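Local coordinates for protein probable mannosyltransferase KTR4 (Saccharomyces cerevisiae, PDB 5A07) that is a probable mannosyltransferase of the GT-A class of glycosyltransferases, and holds guanosine-5'-diphosphate and a manganese ion in its pocket, at residues 258-263 and 415-421; 293-297 and 359-364; 316-322 and 354-359. One frame throughout, in Å; residues are numbered along the deposited sequence.

Contact 1 (258-263 and 415-421); sequences FVLNLY and QNCQATW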
loop_
_atom_site.group_PDB
_atom_site.type_symbol
_atom_site.label_atom_id
_atom_site.label_comp_id
_atom_site.label_asym_id
_atom_site.label_seq_id
_atom_site.Cartn_x
_atom_site.Cartn_y
_atom_site.Cartn_z
ATOM N N PHE B 258 6.235 -2.139 -0.996
ATOM C CA PHE B 258 5.684 -1.610 0.212
ATOM C C PHE B 258 6.770 -1.509 1.281
ATOM O O PHE B 258 7.838 -2.117 1.174
ATOM C CB PHE B 258 4.500 -2.465 0.704
ATOM C CG PHE B 258 4.895 -3.790 1.339
ATOM C CD1 PHE B 258 5.144 -4.888 0.574
ATOM C CD2 PHE B 258 5.024 -3.911 2.702
ATOM C CE1 PHE B 258 5.517 -6.101 1.154
ATOM C CE2 PHE B 258 5.410 -5.111 3.291
ATOM C CZ PHE B 258 5.665 -6.190 2.499
ATOM N N VAL B 259 6.462 -0.739 2.300
ATOM C CA VAL B 259 7.301 -0.625 3.499
ATOM C C VAL B 259 6.683 -1.077 4.828
ATOM O O VAL B 259 7.443 -1.523 5.757
ATOM C CB VAL B 259 7.943 0.777 3.706
ATOM C CG1 VAL B 259 8.937 1.117 2.629
ATOM C CG2 VAL B 259 6.897 1.870 3.797
ATOM N N LEU B 260 5.366 -0.914 4.959
ATOM C CA LEU B 260 4.681 -1.141 6.183
ATOM C C LEU B 260 3.434 -2.023 5.897
ATOM O O LEU B 260 2.825 -1.901 4.842
ATOM C CB LEU B 260 4.257 0.203 6.860
ATOM C CG LEU B 260 5.465 0.947 7.446
ATOM C CD1 LEU B 260 5.207 2.431 7.701
ATOM C CD2 LEU B 260 5.944 0.239 8.719
ATOM N N ASN B 261 3.051 -2.856 6.853
ATOM C CA ASN B 261 2.055 -3.932 6.629
ATOM C C ASN B 261 1.267 -4.036 7.923
ATOM O O ASN B 261 1.825 -4.369 8.948
ATOM C CB ASN B 261 2.893 -5.197 6.334
ATOM C CG ASN B 261 2.088 -6.345 5.805
ATOM O OD1 ASN B 261 1.070 -6.771 6.403
ATOM N ND2 ASN B 261 2.567 -6.904 4.695
ATOM N N LEU B 262 -0.022 -3.744 7.879
ATOM C CA LEU B 262 -0.832 -3.509 9.039
ATOM C C LEU B 262 -2.176 -4.273 9.016
ATOM O O LEU B 262 -2.694 -4.639 7.981
ATOM C CB LEU B 262 -1.233 -2.000 9.146
ATOM C CG LEU B 262 -0.152 -0.908 9.139
ATOM C CD1 LEU B 262 -0.792 0.490 9.266
ATOM C CD2 LEU B 262 0.822 -1.154 10.258
ATOM N N TYR B 263 -2.740 -4.366 10.183
ATOM C CA TYR B 263 -4.120 -4.753 10.373
ATOM C C TYR B 263 -4.978 -3.495 10.124
ATOM O O TYR B 263 -4.556 -2.381 10.410
ATOM C CB TYR B 263 -4.366 -5.285 11.761
ATOM C CG TYR B 263 -3.803 -6.659 11.964
ATOM C CD1 TYR B 263 -2.445 -6.840 12.273
ATOM C CD2 TYR B 263 -4.573 -7.771 11.782
ATOM C CE1 TYR B 263 -1.901 -8.128 12.430
ATOM C CE2 TYR B 263 -4.027 -9.088 11.899
ATOM C CZ TYR B 263 -2.686 -9.246 12.242
ATOM O OH TYR B 263 -2.129 -10.522 12.332
ATOM N N GLN B 415 -1.083 -3.915 15.826
ATOM C CA GLN B 415 -1.486 -3.537 14.497
ATOM C C GLN B 415 -0.447 -3.888 13.383
ATOM O O GLN B 415 -0.738 -3.765 12.248
ATOM C CB GLN B 415 -1.832 -2.018 14.485
ATOM C CG GLN B 415 -2.931 -1.622 15.477
ATOM C CD GLN B 415 -4.159 -2.451 15.328
ATOM O OE1 GLN B 415 -4.794 -2.435 14.317
ATOM N NE2 GLN B 415 -4.499 -3.224 16.375
ATOM N N ASN B 416 0.723 -4.360 13.756
ATOM C CA ASN B 416 1.777 -4.762 12.817
ATOM C C ASN B 416 1.472 -6.183 12.290
ATOM O O ASN B 416 1.310 -7.105 13.091
ATOM C CB ASN B 416 3.107 -4.765 13.534
ATOM C CG ASN B 416 4.299 -4.768 12.582
ATOM O OD1 ASN B 416 4.156 -4.891 11.358
ATOM N ND2 ASN B 416 5.458 -4.667 13.148
ATOM N N CYS B 417 1.362 -6.297 10.966
ATOM C CA CYS B 417 1.190 -7.587 10.310
ATOM C C CYS B 417 2.445 -8.067 9.628
ATOM O O CYS B 417 2.447 -9.091 8.966
ATOM C CB CYS B 417 -0.001 -7.532 9.365
ATOM S SG CYS B 417 -0.506 -9.219 8.910
ATOM N N GLN B 418 3.564 -7.356 9.791
ATOM C CA GLN B 418 4.753 -7.667 9.038
ATOM C C GLN B 418 5.300 -9.085 9.366
ATOM O O GLN B 418 5.798 -9.748 8.464
ATOM C CB GLN B 418 5.832 -6.607 9.210
ATOM C CG GLN B 418 7.106 -6.833 8.380
ATOM C CD GLN B 418 6.841 -6.607 6.908
ATOM O OE1 GLN B 418 6.248 -5.584 6.528
ATOM N NE2 GLN B 418 7.242 -7.515 6.096
ATOM N N ALA B 419 5.197 -9.553 10.621
ATOM C CA ALA B 419 5.652 -10.897 10.977
ATOM C C ALA B 419 4.930 -11.955 10.181
ATOM O O ALA B 419 5.548 -12.927 9.768
ATOM C CB ALA B 419 5.488 -11.171 12.473
ATOM N N THR B 420 3.633 -11.768 9.941
ATOM C CA THR B 420 2.859 -12.704 9.131
ATOM C C THR B 420 3.357 -12.772 7.680
ATOM O O THR B 420 3.544 -13.859 7.117
ATOM C CB THR B 420 1.350 -12.386 9.193
ATOM O OG1 THR B 420 0.923 -12.545 10.537
ATOM C CG2 THR B 420 0.527 -13.286 8.250
ATOM N N TRP B 421 3.652 -11.620 7.109
ATOM C CA TRP B 421 4.199 -11.550 5.774
ATOM C C TRP B 421 5.614 -12.236 5.721
ATOM O O TRP B 421 5.895 -13.020 4.791
ATOM C CB TRP B 421 4.336 -10.036 5.331
ATOM C CG TRP B 421 4.777 -9.922 3.925
ATOM C CD1 TRP B 421 6.062 -9.785 3.458
ATOM C CD2 TRP B 421 3.947 -10.053 2.780
ATOM N NE1 TRP B 421 6.068 -9.827 2.119
ATOM C CE2 TRP B 421 4.772 -9.998 1.674
ATOM C CE3 TRP B 421 2.558 -10.274 2.603
ATOM C CZ2 TRP B 421 4.296 -10.099 0.389
ATOM C CZ3 TRP B 421 2.049 -10.371 1.289
ATOM C CH2 TRP B 421 2.925 -10.312 0.206
HETATM O O HOH W 1 7.067 -3.275 7.768
HETATM O O HOH W 2 4.670 -2.995 9.269
HETATM O O HOH W 3 -4.870 -0.701 12.470
HETATM O O HOH W 4 0.267 -10.700 12.360
#
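Phe258 presents its ring edge to one face of Trp421, an edge-to-face pair with the planes at 81° and the centroid of the phenyl ring 5.0 Å from that of the five-membered indole ring. Phe258 CE2 also lies 3.4 Å from Gln418 OE1, so the amide of Gln418 borders the same edge. Further along, the backbones meet: Cys417 N donates to Asn261 O (2.8 Å) and Tyr263 N to Gln415 O (2.9 Å), a single beta bridge centred on Leu262 and Asn416, with Leu262 CA directed at Gln415 O (3.2 Å). The C-terminal segment thus docks briefly against strand 256-262 of the central mixed sheet of the GT-A fold, then turns at once into helix 418-425. Cys417 is the N-cap residue, and Asn416 forms an Asx turn by accepting from Gln418 N at OD1 (3.0 Å). The Cys417 sulfur, joined to Cys315 in a disulfide, lies obliquely 4.4 Å from the centroid of the Tyr263 ring. Asn261 faces the incoming segment, yet its OD1 accepts from Trp295 NE1 outside it. Waters fill the polar gaps: water 1 joins Val259 O to Gln418 OE1 (2.7 Å to each), water 3 joins Tyr263 O (2.7 Å) to Gln415 OE1 (2.5 Å), and water 4 lies 2.4 Å from Tyr263 OH while donating to Thr420 OG1 at 2.7 Å.

Contact 2 (293-297 and 359-364); sequences FAWLK and SLALAL. With ACT (acetate ion), chain H.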
loop_
_atom_site.group_PDB
_atom_site.type_symbol
_atom_site.label_atom_id
_atom_site.label_comp_id
_atom_site.label_asym_id
_atom_site.label_seq_id
_atom_site.Cartn_x
_atom_site.Cartn_y
_atom_site.Cartn_z
ATOM N N PHE B 293 -2.079 -16.327 0.407
ATOM C CA PHE B 293 -3.289 -16.767 1.075
ATOM C C PHE B 293 -3.181 -16.878 2.571
ATOM O O PHE B 293 -4.107 -16.537 3.265
ATOM C CB PHE B 293 -3.756 -18.114 0.487
ATOM C CG PHE B 293 -3.926 -18.074 -0.995
ATOM C CD1 PHE B 293 -4.799 -17.186 -1.588
ATOM C CD2 PHE B 293 -3.213 -18.933 -1.807
ATOM C CE1 PHE B 293 -4.949 -17.139 -2.977
ATOM C CE2 PHE B 293 -3.382 -18.897 -3.184
ATOM C CZ PHE B 293 -4.231 -17.973 -3.768
ATOM N N ALA B 294 -2.033 -17.321 3.093
ATOM C CA ALA B 294 -1.870 -17.390 4.495
ATOM C C ALA B 294 -1.975 -15.991 5.184
ATOM O O ALA B 294 -2.588 -15.821 6.257
ATOM C CB ALA B 294 -0.546 -18.078 4.793
ATOM N N TRP B 295 -1.385 -15.011 4.557
ATOM C CA TRP B 295 -1.429 -13.623 5.048
ATOM C C TRP B 295 -2.843 -13.101 5.167
ATOM O O TRP B 295 -3.169 -12.432 6.154
ATOM C CB TRP B 295 -0.630 -12.753 4.094
ATOM C CG TRP B 295 -0.472 -11.310 4.378
ATOM C CD1 TRP B 295 0.140 -10.746 5.443
ATOM C CD2 TRP B 295 -0.884 -10.221 3.547
ATOM N NE1 TRP B 295 0.127 -9.380 5.340
ATOM C CE2 TRP B 295 -0.460 -9.035 4.167
ATOM C CE3 TRP B 295 -1.563 -10.130 2.370
ATOM C CZ2 TRP B 295 -0.722 -7.783 3.638
ATOM C CZ3 TRP B 295 -1.784 -8.883 1.816
ATOM C CH2 TRP B 295 -1.365 -7.726 2.460
ATOM N N LEU B 296 -3.721 -13.425 4.225
ATOM C CA LEU B 296 -5.149 -13.085 4.329
ATOM C C LEU B 296 -5.928 -13.856 5.441
ATOM O O LEU B 296 -6.931 -13.386 5.944
ATOM C CB LEU B 296 -5.836 -13.371 3.028
ATOM C CG LEU B 296 -5.252 -12.709 1.787
ATOM C CD1 LEU B 296 -5.979 -13.129 0.546
ATOM C CD2 LEU B 296 -5.344 -11.176 1.974
ATOM N N LYS B 297 -5.437 -15.009 5.858
ATOM C CA LYS B 297 -6.190 -15.916 6.719
ATOM C C LYS B 297 -5.619 -16.064 8.107
ATOM O O LYS B 297 -6.151 -16.830 8.897
ATOM C CB LYS B 297 -6.257 -17.288 6.059
ATOM C CG LYS B 297 -6.869 -17.330 4.704
ATOM C CD LYS B 297 -8.307 -16.874 4.636
ATOM C CE LYS B 297 -9.196 -17.614 5.632
ATOM N NZ LYS B 297 -10.664 -17.216 5.500
ATOM N N SER B 359 -4.766 -4.533 -1.508
ATOM C CA SER B 359 -4.033 -5.647 -0.872
ATOM C C SER B 359 -4.735 -7.000 -1.141
ATOM O O SER B 359 -4.065 -7.980 -1.439
ATOM C CB SER B 359 -3.907 -5.448 0.638
ATOM O OG SER B 359 -3.160 -4.279 0.921
ATOM N N LEU B 360 -6.061 -7.001 -1.147
ATOM C CA LEU B 360 -6.808 -8.251 -1.488
ATOM C C LEU B 360 -6.578 -8.675 -2.908
ATOM O O LEU B 360 -6.301 -9.833 -3.206
ATOM C CB LEU B 360 -8.330 -8.082 -1.227
ATOM C CG LEU B 360 -8.655 -8.078 0.221
ATOM C CD1 LEU B 360 -10.067 -7.541 0.467
ATOM C CD2 LEU B 360 -8.585 -9.467 0.811
ATOM N N ALA B 361 -6.594 -7.694 -3.810
ATOM C CA ALA B 361 -6.323 -7.961 -5.191
ATOM C C ALA B 361 -4.903 -8.491 -5.401
ATOM O O ALA B 361 -4.699 -9.447 -6.167
ATOM C CB ALA B 361 -6.532 -6.751 -6.043
ATOM N N LEU B 362 -3.926 -7.827 -4.794
ATOM C CA LEU B 362 -2.549 -8.289 -4.938
ATOM C C LEU B 362 -2.382 -9.735 -4.369
ATOM O O LEU B 362 -1.694 -10.549 -4.909
ATOM C CB LEU B 362 -1.620 -7.310 -4.222
ATOM C CG LEU B 362 -1.363 -6.010 -4.942
ATOM C CD1 LEU B 362 -0.768 -5.026 -3.918
ATOM C CD2 LEU B 362 -0.404 -6.207 -6.104
ATOM N N ALA B 363 -2.966 -10.001 -3.225
ATOM C CA ALA B 363 -2.756 -11.281 -2.566
ATOM C C ALA B 363 -3.477 -12.437 -3.329
ATOM O O ALA B 363 -2.991 -13.568 -3.348
ATOM C CB ALA B 363 -3.277 -11.198 -1.151
ATOM N N LEU B 364 -4.628 -12.134 -3.926
ATOM C CA LEU B 364 -5.447 -13.166 -4.583
ATOM C C LEU B 364 -5.047 -13.364 -6.029
ATOM O O LEU B 364 -5.059 -14.525 -6.520
ATOM C CB LEU B 364 -6.929 -12.798 -4.518
ATOM C CG LEU B 364 -7.445 -12.868 -3.096
ATOM C CD1 LEU B 364 -8.787 -12.209 -3.027
ATOM C CD2 LEU B 364 -7.531 -14.279 -2.576
HETATM C C ACT H . -13.609 -18.757 7.501
HETATM O O ACT H . -12.969 -18.851 8.583
HETATM O OXT ACT H . -13.113 -18.427 6.392
HETATM C CH3 ACT H . -15.103 -19.061 7.521
#
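Two helices of the GT-A fold, the short 293-297 and the longer 354-365, pack here mainly through apolar side chains, and the contact illustrates how a small residue makes room for large ones. The axes of the segments 293-297 and 359-364 approach to 9.7 Å, with 140° between their N-to-C directions, nearer antiparallel than parallel. Ala363 provides the hollow. Its side chain is a single methyl pointing at the partner helix, and two bumps close on it: Leu296, whose CD1 lies 3.7 Å from Ala363 CB, and Trp295, whose CZ3 lies 4.0 Å from the same atom. The leucine fills more than this one dent. Its CD1 also meets Leu364 CD2 at 3.7 Å, while its CD2 meets Leu360 CD2 at 3.8 Å, so Leu296 is wedged among three residues of one helical face, Leu360, Ala363 and Leu364. Leu360 sets off away from the contact at its CA-to-CB bond but brings its tip back to the leucine.

Phe293 extends the interface toward Leu364, whose CD2 sits near the plane of the phenyl ring at its edge, and helix 43-53 packs on both of these residues through Leu53. In the other direction Trp295 reaches along the helix to Ser359; the tryptophan is fixed by its NE1, which hydrogen-bonds to Asn261, and by stacking on Phe317. Lys297 lies off the interface; its NZ hydrogen-bonds to Leu53 O, Gly311 O and Tyr306 OH and donates to OXT of an acetate ion (2.9 Å) that is probably from the crystallisation liquor. Where the indole ends, Trp295 CH2 comes within 3.9 Å of Ser359 CB.

Contact 3 (316-322 and 354-359); sequences HFWTNFE and DAPVRS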
loop_
_atom_site.group_PDB
_atom_site.type_symbol
_atom_site.label_atom_id
_atom_site.label_comp_id
_atom_site.label_asym_id
_atom_site.label_seq_id
_atom_site.Cartn_x
_atom_site.Cartn_y
_atom_site.Cartn_z
ATOM N N HIS B 316 -3.023 -5.639 5.443
ATOM C CA HIS B 316 -2.911 -4.925 4.217
ATOM C C HIS B 316 -1.586 -4.181 4.108
ATOM O O HIS B 316 -0.983 -3.839 5.121
ATOM C CB HIS B 316 -4.116 -3.969 4.057
ATOM C CG HIS B 316 -4.198 -2.914 5.115
ATOM N ND1 HIS B 316 -4.723 -3.138 6.380
ATOM C CD2 HIS B 316 -3.774 -1.640 5.109
ATOM C CE1 HIS B 316 -4.632 -2.026 7.083
ATOM N NE2 HIS B 316 -4.079 -1.100 6.332
ATOM N N PHE B 317 -1.160 -3.928 2.885
ATOM C CA PHE B 317 -0.012 -3.040 2.655
ATOM C C PHE B 317 -0.517 -1.641 2.983
ATOM O O PHE B 317 -1.612 -1.275 2.586
ATOM C CB PHE B 317 0.460 -3.104 1.222
ATOM C CG PHE B 317 0.681 -4.515 0.752
ATOM C CD1 PHE B 317 1.698 -5.268 1.324
ATOM C CD2 PHE B 317 -0.117 -5.082 -0.227
ATOM C CE1 PHE B 317 1.866 -6.616 0.985
ATOM C CE2 PHE B 317 0.069 -6.384 -0.595
ATOM C CZ PHE B 317 1.056 -7.144 0.009
ATOM N N TRP B 318 0.319 -0.854 3.651
ATOM C CA TRP B 318 -0.109 0.482 4.066
ATOM C C TRP B 318 0.193 1.488 2.996
ATOM O O TRP B 318 1.308 2.062 2.924
ATOM C CB TRP B 318 0.584 0.847 5.357
ATOM C CG TRP B 318 -0.212 1.887 6.172
ATOM C CD1 TRP B 318 -1.553 2.030 6.230
ATOM C CD2 TRP B 318 0.346 2.846 7.042
ATOM N NE1 TRP B 318 -1.880 3.059 7.138
ATOM C CE2 TRP B 318 -0.718 3.561 7.635
ATOM C CE3 TRP B 318 1.645 3.213 7.352
ATOM C CZ2 TRP B 318 -0.498 4.609 8.495
ATOM C CZ3 TRP B 318 1.842 4.228 8.275
ATOM C CH2 TRP B 318 0.780 4.885 8.837
ATOM N N THR B 319 -0.804 1.711 2.184
ATOM C CA THR B 319 -0.630 2.322 0.862
ATOM C C THR B 319 -0.260 3.817 0.829
ATOM O O THR B 319 -0.046 4.350 -0.241
ATOM C CB THR B 319 -1.920 2.161 0.008
ATOM O OG1 THR B 319 -3.014 2.698 0.744
ATOM C CG2 THR B 319 -2.140 0.642 -0.304
ATOM N N ASN B 320 -0.166 4.521 1.964
ATOM C CA ASN B 320 0.323 5.889 1.862
ATOM C C ASN B 320 1.662 5.978 1.157
ATOM O O ASN B 320 2.006 6.998 0.588
ATOM C CB ASN B 320 0.275 6.631 3.192
ATOM C CG ASN B 320 0.988 5.916 4.333
ATOM O OD1 ASN B 320 2.186 5.736 4.305
ATOM N ND2 ASN B 320 0.253 5.595 5.355
ATOM N N PHE B 321 2.468 4.935 1.286
ATOM C CA PHE B 321 3.632 4.685 0.412
ATOM C C PHE B 321 3.314 3.470 -0.432
ATOM O O PHE B 321 2.855 2.472 0.096
ATOM C CB PHE B 321 4.861 4.335 1.265
ATOM C CG PHE B 321 6.040 3.765 0.459
ATOM C CD1 PHE B 321 6.063 2.429 0.084
ATOM C CD2 PHE B 321 7.039 4.555 0.041
ATOM C CE1 PHE B 321 7.128 1.898 -0.646
ATOM C CE2 PHE B 321 8.076 4.064 -0.696
ATOM C CZ PHE B 321 8.133 2.741 -1.055
ATOM N N GLU B 322 3.470 3.547 -1.741
ATOM C CA GLU B 322 3.429 2.315 -2.540
ATOM C C GLU B 322 4.190 2.587 -3.854
ATOM O O GLU B 322 4.182 3.730 -4.360
ATOM C CB GLU B 322 2.016 1.793 -2.736
ATOM C CG GLU B 322 1.064 2.780 -3.380
ATOM C CD GLU B 322 -0.363 2.292 -3.547
ATOM O OE1 GLU B 322 -0.713 1.074 -3.426
ATOM O OE2 GLU B 322 -1.180 3.165 -3.862
ATOM N N ASP B 354 -8.649 2.187 0.276
ATOM C CA ASP B 354 -7.867 1.725 -0.864
ATOM C C ASP B 354 -6.837 0.629 -0.466
ATOM O O ASP B 354 -6.528 -0.235 -1.255
ATOM C CB ASP B 354 -7.216 2.833 -1.627
ATOM C CG ASP B 354 -6.209 3.638 -0.790
ATOM O OD1 ASP B 354 -6.604 4.486 0.005
ATOM O OD2 ASP B 354 -5.015 3.394 -0.979
ATOM N N ALA B 355 -6.326 0.713 0.753
ATOM C CA ALA B 355 -5.297 -0.210 1.231
ATOM C C ALA B 355 -5.787 -1.690 1.303
ATOM O O ALA B 355 -5.225 -2.540 0.621
ATOM C CB ALA B 355 -4.727 0.276 2.526
ATOM N N PRO B 356 -6.896 -1.977 1.993
ATOM C CA PRO B 356 -7.373 -3.378 1.935
ATOM C C PRO B 356 -7.801 -3.856 0.578
ATOM O O PRO B 356 -7.596 -5.009 0.215
ATOM C CB PRO B 356 -8.514 -3.424 2.992
ATOM C CG PRO B 356 -8.926 -1.969 3.164
ATOM C CD PRO B 356 -7.676 -1.161 2.939
ATOM N N VAL B 357 -8.421 -2.984 -0.200
ATOM C CA VAL B 357 -8.834 -3.325 -1.540
ATOM C C VAL B 357 -7.685 -3.646 -2.442
ATOM O O VAL B 357 -7.673 -4.678 -3.143
ATOM C CB VAL B 357 -9.699 -2.190 -2.136
ATOM C CG1 VAL B 357 -9.954 -2.367 -3.640
ATOM C CG2 VAL B 357 -11.002 -2.077 -1.354
ATOM N N ARG B 358 -6.692 -2.759 -2.496
ATOM C CA ARG B 358 -5.474 -3.048 -3.292
ATOM C C ARG B 358 -4.813 -4.353 -2.822
ATOM O O ARG B 358 -4.347 -5.161 -3.654
ATOM C CB ARG B 358 -4.461 -1.873 -3.124
ATOM C CG ARG B 358 -3.150 -2.057 -3.845
ATOM C CD ARG B 358 -3.114 -1.258 -5.107
ATOM N NE ARG B 358 -3.006 0.181 -4.825
ATOM C CZ ARG B 358 -3.916 1.091 -5.160
ATOM N NH1 ARG B 358 -5.031 0.735 -5.841
ATOM N NH2 ARG B 358 -3.689 2.363 -4.875
ATOM N N SER B 359 -4.766 -4.533 -1.508
ATOM C CA SER B 359 -4.033 -5.647 -0.872
ATOM C C SER B 359 -4.735 -7.000 -1.141
ATOM O O SER B 359 -4.065 -7.980 -1.439
ATOM C CB SER B 359 -3.907 -5.448 0.638
ATOM O OG SER B 359 -3.160 -4.279 0.921
#
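Arg358 and Glu322 form a two-pronged salt bridge: Arg358 NE donates to Glu322 OE1 and Arg358 NH2 to Glu322 OE2, each at 2.8 Å, with the carboxylate at the edge of the guanidinium near its plane. Each acid has other partners. Arg230 makes salt bridges with both Glu322 and Asp354, and Tyr256 OH hydrogen-bonds to Glu322. Thr319 OG1 donates to Asp354 OD2 (2.7 Å), tying the type I turn 318-321 to the first turn of helix 354-365. At the other end Ser359 OG accepts from Phe317 N (2.8 Å) while donating to Ala355 O (2.7 Å), so one hydroxyl links strand and helix backbones. Between these bonds the packing is close: Ala355 CB lies 3.4 Å from His316 CD2, 3.5 Å from Phe317 O and 3.5 Å from Thr319 OG1, and His316 CB rests 3.9 Å from Pro356 CA. This joins the sheet of the GT-A fold to a helix flanking the nucleotide pocket, for the Asp354 side chain lies about 6 Å from the bound GDP. Buried charges are thus matched by opposite charges and hydroxyls, which implies a contact dependent on precise placement as well as on apolar packing.

Overall arrangement
Read from the N terminus, segment 258-263, on strand 256-262, comes first, and 151 residues separate it from segment 415-421, its partner in contact 1, which closes the widest loop. Within that span contact 2 closes a shorter one, from helix 293-297 to helix 354-365, and contact 3 a shorter one still, from strand 316-317 to the same helix. The three therefore nest without crossing. Strands 256-262 and 316-317 are neighbours in the central sheet, so contacts 1 and 3 share that platform, while contacts 2 and 3 share Ser359. Trp295 of contact 2 reaches into both other contacts. Together they tie the sheet, two helices and the C-terminal region into one core.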